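PDB 5CXW: penicillin-binding protein 1A from Mycobacterium tuberculosis, which builds cross-linked peptidoglycan, polymerising glycan strands with its transglycosylase domain and joining their peptides with the penicillin-sensitive transpeptidase domain, the part crystallised here with penicillin V. Local coordinates for residues I112-S121 / G137-E145. Numbering follows the deposited sequence. Where two conformers were deposited one is given.
Sequences IGLGYQVDSS and GCGTCNIAE
Strands 117-119 and 140-142 pair antiparallel as a two-stranded ribbon, Val118 and Cys141 exchanging both backbone bonds: Val118 N to Cys141 O (3.0 Å) and Cys141 N to Val118 O (3.1 Å). At one end Ser120 is tied twice to Gly139 O, through its backbone N, almost in line with the carbonyl, and through OG (2.7 Å), which comes from above the carbonyl plane. With OG held between its own N and carbonyl carbon (chi1 66°), the hydroxyl also accepts a nearly straight bond from Cys138 N (2.9 Å, 171°). The Cys138-Cys141 disulfide closes the short loop that runs into strand 140-142. Gln117 bends at chi2 (-76°) and lies over the neighbouring backbone, OE1 3.2 Å from Cys141 CA; a water links OE1 to Thr140 O. At the other end, Ile143 packs against the Gly113-Tyr116 type I turn: CD1 meets Gly113 O, while CG2 turns toward Val118 and the Tyr116 ring. Asn142 N-caps helix 143-149, its OD1 accepting from Glu145 N (2.8 Å). Leu104 of helix 100-109 backs Leu114 and Ile143. Away from the penicillin site, hydroxyl and disulfide hold the 137-141 loop, whereas cap and Ile143 belong to the helix start.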
loop_
_atom_site.group_PDB
_atom_site.type_symbol
_atom_site.label_atom_id
_atom_site.label_comp_id
_atom_site.label_asym_id
_atom_site.label_seq_id
_atom_site.Cartn_x
_atom_site.Cartn_y
_atom_site.Cartn_z
ATOM N N ILE A 112 -1.219 22.252 -6.251
ATOM C CA ILE A 112 0.215 22.140 -6.407
ATOM C C ILE A 112 0.412 20.908 -7.309
ATOM O O ILE A 112 0.213 19.751 -6.851
ATOM C CB ILE A 112 0.993 21.990 -5.050
ATOM C CG1 ILE A 112 0.690 23.182 -4.137
ATOM C CG2 ILE A 112 2.501 21.862 -5.274
ATOM C CD1 ILE A 112 1.089 22.977 -2.695
ATOM N N GLY A 113 0.827 21.142 -8.544
ATOM C CA GLY A 113 0.812 20.074 -9.511
ATOM C C GLY A 113 2.139 19.379 -9.717
ATOM O O GLY A 113 3.157 19.733 -9.072
ATOM N N LEU A 114 2.149 18.445 -10.675
ATOM C CA LEU A 114 3.337 17.575 -10.858
ATOM C C LEU A 114 4.588 18.320 -11.244
ATOM O O LEU A 114 5.677 17.854 -10.976
ATOM C CB LEU A 114 3.052 16.438 -11.834
ATOM C CG LEU A 114 2.024 15.437 -11.427
ATOM C CD1 LEU A 114 1.954 14.327 -12.453
ATOM C CD2 LEU A 114 2.195 14.861 -10.029
ATOM N N GLY A 115 4.441 19.498 -11.854
ATOM C CA GLY A 115 5.565 20.305 -12.263
ATOM C C GLY A 115 6.100 21.287 -11.233
ATOM O O GLY A 115 7.055 22.027 -11.546
ATOM N N TYR A 116 5.546 21.285 -10.021
ATOM C CA TYR A 116 6.010 22.140 -8.932
ATOM C C TYR A 116 7.461 21.781 -8.609
ATOM O O TYR A 116 7.765 20.632 -8.279
ATOM C CB TYR A 116 5.097 21.999 -7.697
ATOM C CG TYR A 116 5.583 22.823 -6.536
ATOM C CD1 TYR A 116 5.751 24.192 -6.648
ATOM C CD2 TYR A 116 5.883 22.205 -5.319
ATOM C CE1 TYR A 116 6.179 24.938 -5.550
ATOM C CE2 TYR A 116 6.266 22.957 -4.199
ATOM C CZ TYR A 116 6.468 24.274 -4.335
ATOM O OH TYR A 116 6.904 24.941 -3.186
ATOM N N GLN A 117 8.353 22.769 -8.681
ATOM C CA GLN A 117 9.800 22.527 -8.489
ATOM C C GLN A 117 10.152 22.702 -7.037
ATOM O O GLN A 117 9.825 23.754 -6.440
ATOM C CB GLN A 117 10.567 23.563 -9.299
ATOM C CG GLN A 117 10.415 23.427 -10.790
ATOM C CD GLN A 117 11.239 22.293 -11.324
ATOM O OE1 GLN A 117 12.325 21.990 -10.810
ATOM N NE2 GLN A 117 10.707 21.593 -12.318
ATOM N N VAL A 118 10.858 21.713 -6.487
ATOM C CA VAL A 118 11.228 21.656 -5.073
ATOM C C VAL A 118 12.727 21.446 -4.920
ATOM O O VAL A 118 13.327 20.702 -5.698
ATOM C CB VAL A 118 10.523 20.487 -4.362
ATOM C CG1 VAL A 118 10.793 20.539 -2.873
ATOM C CG2 VAL A 118 9.039 20.547 -4.622
ATOM N N ASP A 119 13.350 22.136 -3.951
ATOM C CA ASP A 119 14.764 21.939 -3.675
ATOM C C ASP A 119 14.955 20.563 -3.016
ATOM O O ASP A 119 14.168 20.198 -2.184
ATOM C CB ASP A 119 15.204 23.025 -2.696
ATOM C CG ASP A 119 16.680 22.926 -2.318
ATOM O OD1 ASP A 119 17.465 22.231 -2.906
ATOM O OD2 ASP A 119 17.072 23.689 -1.420
ATOM N N SER A 120 15.967 19.793 -3.445
ATOM C CA SER A 120 16.239 18.489 -2.845
ATOM C C SER A 120 17.407 18.459 -1.879
ATOM O O SER A 120 17.819 17.396 -1.435
ATOM C CB SER A 120 16.462 17.433 -3.943
ATOM O OG SER A 120 17.593 17.686 -4.668
ATOM N N SER A 121 17.947 19.635 -1.569
ATOM C CA SER A 121 19.109 19.674 -0.696
ATOM C C SER A 121 18.757 19.211 0.720
ATOM O O SER A 121 17.574 19.254 1.123
ATOM C CB SER A 121 19.665 21.095 -0.632
ATOM O OG SER A 121 18.804 21.984 0.015
ATOM N N GLY A 137 20.376 13.442 -4.862
ATOM C CA GLY A 137 19.466 14.565 -5.012
ATOM C C GLY A 137 19.269 14.884 -6.472
ATOM O O GLY A 137 19.815 14.215 -7.345
ATOM N N CYS A 138 18.530 15.935 -6.752
ATOM C CA CYS A 138 18.290 16.323 -8.132
ATOM C C CYS A 138 18.587 17.802 -8.320
ATOM O O CYS A 138 18.203 18.362 -9.331
ATOM C CB CYS A 138 16.850 15.990 -8.466
ATOM S SG CYS A 138 15.660 16.995 -7.540
ATOM N N GLY A 139 19.307 18.432 -7.394
ATOM C CA GLY A 139 19.327 19.890 -7.274
ATOM C C GLY A 139 17.908 20.361 -6.957
ATOM O O GLY A 139 17.431 20.092 -5.866
ATOM N N THR A 140 17.253 21.019 -7.906
ATOM C CA THR A 140 15.827 21.394 -7.787
ATOM C C THR A 140 15.125 20.649 -8.929
ATOM O O THR A 140 15.595 20.685 -10.053
ATOM C CB THR A 140 15.625 22.906 -7.903
ATOM O OG1 THR A 140 16.218 23.530 -6.774
ATOM C CG2 THR A 140 14.183 23.305 -7.887
ATOM N N CYS A 141 14.071 19.894 -8.625
ATOM C CA CYS A 141 13.318 19.115 -9.667
ATOM C C CYS A 141 11.870 19.070 -9.259
ATOM O O CYS A 141 11.558 19.351 -8.126
ATOM C CB CYS A 141 13.838 17.687 -9.874
ATOM S SG CYS A 141 13.766 16.582 -8.459
ATOM N N ASN A 142 11.027 18.647 -10.153
ATOM C CA ASN A 142 9.624 18.595 -9.837
ATOM C C ASN A 142 9.241 17.453 -8.906
ATOM O O ASN A 142 10.010 16.506 -8.657
ATOM C CB ASN A 142 8.728 18.696 -11.072
ATOM C CG ASN A 142 8.768 17.457 -11.944
ATOM O OD1 ASN A 142 8.644 16.317 -11.463
ATOM N ND2 ASN A 142 8.989 17.673 -13.244
ATOM N N ILE A 143 8.056 17.606 -8.341
ATOM C CA ILE A 143 7.584 16.607 -7.377
ATOM C C ILE A 143 7.259 15.212 -7.966
ATOM O O ILE A 143 7.269 14.220 -7.232
ATOM C CB ILE A 143 6.440 17.146 -6.522
ATOM C CG1 ILE A 143 5.201 17.490 -7.321
ATOM C CG2 ILE A 143 6.922 18.314 -5.696
ATOM C CD1 ILE A 143 4.017 17.938 -6.424
ATOM N N ALA A 144 7.023 15.108 -9.251
ATOM C CA ALA A 144 6.926 13.795 -9.902
ATOM C C ALA A 144 8.293 13.077 -9.973
ATOM O O ALA A 144 8.399 11.872 -9.623
ATOM C CB ALA A 144 6.360 13.920 -11.257
ATOM N N GLU A 145 9.320 13.820 -10.369
ATOM C CA GLU A 145 10.682 13.303 -10.406
ATOM C C GLU A 145 11.142 12.939 -8.996
ATOM O O GLU A 145 11.752 11.897 -8.793
ATOM C CB GLU A 145 11.600 14.310 -11.086
ATOM C CG GLU A 145 13.077 13.937 -11.134
ATOM C CD GLU A 145 13.480 13.008 -12.252
ATOM O OE1 GLU A 145 14.678 12.655 -12.290
ATOM O OE2 GLU A 145 12.632 12.668 -13.093
HETATM O O HOH W 1 12.311 18.566 -12.721
HETATM O O HOH W 2 14.480 21.878 -12.572
#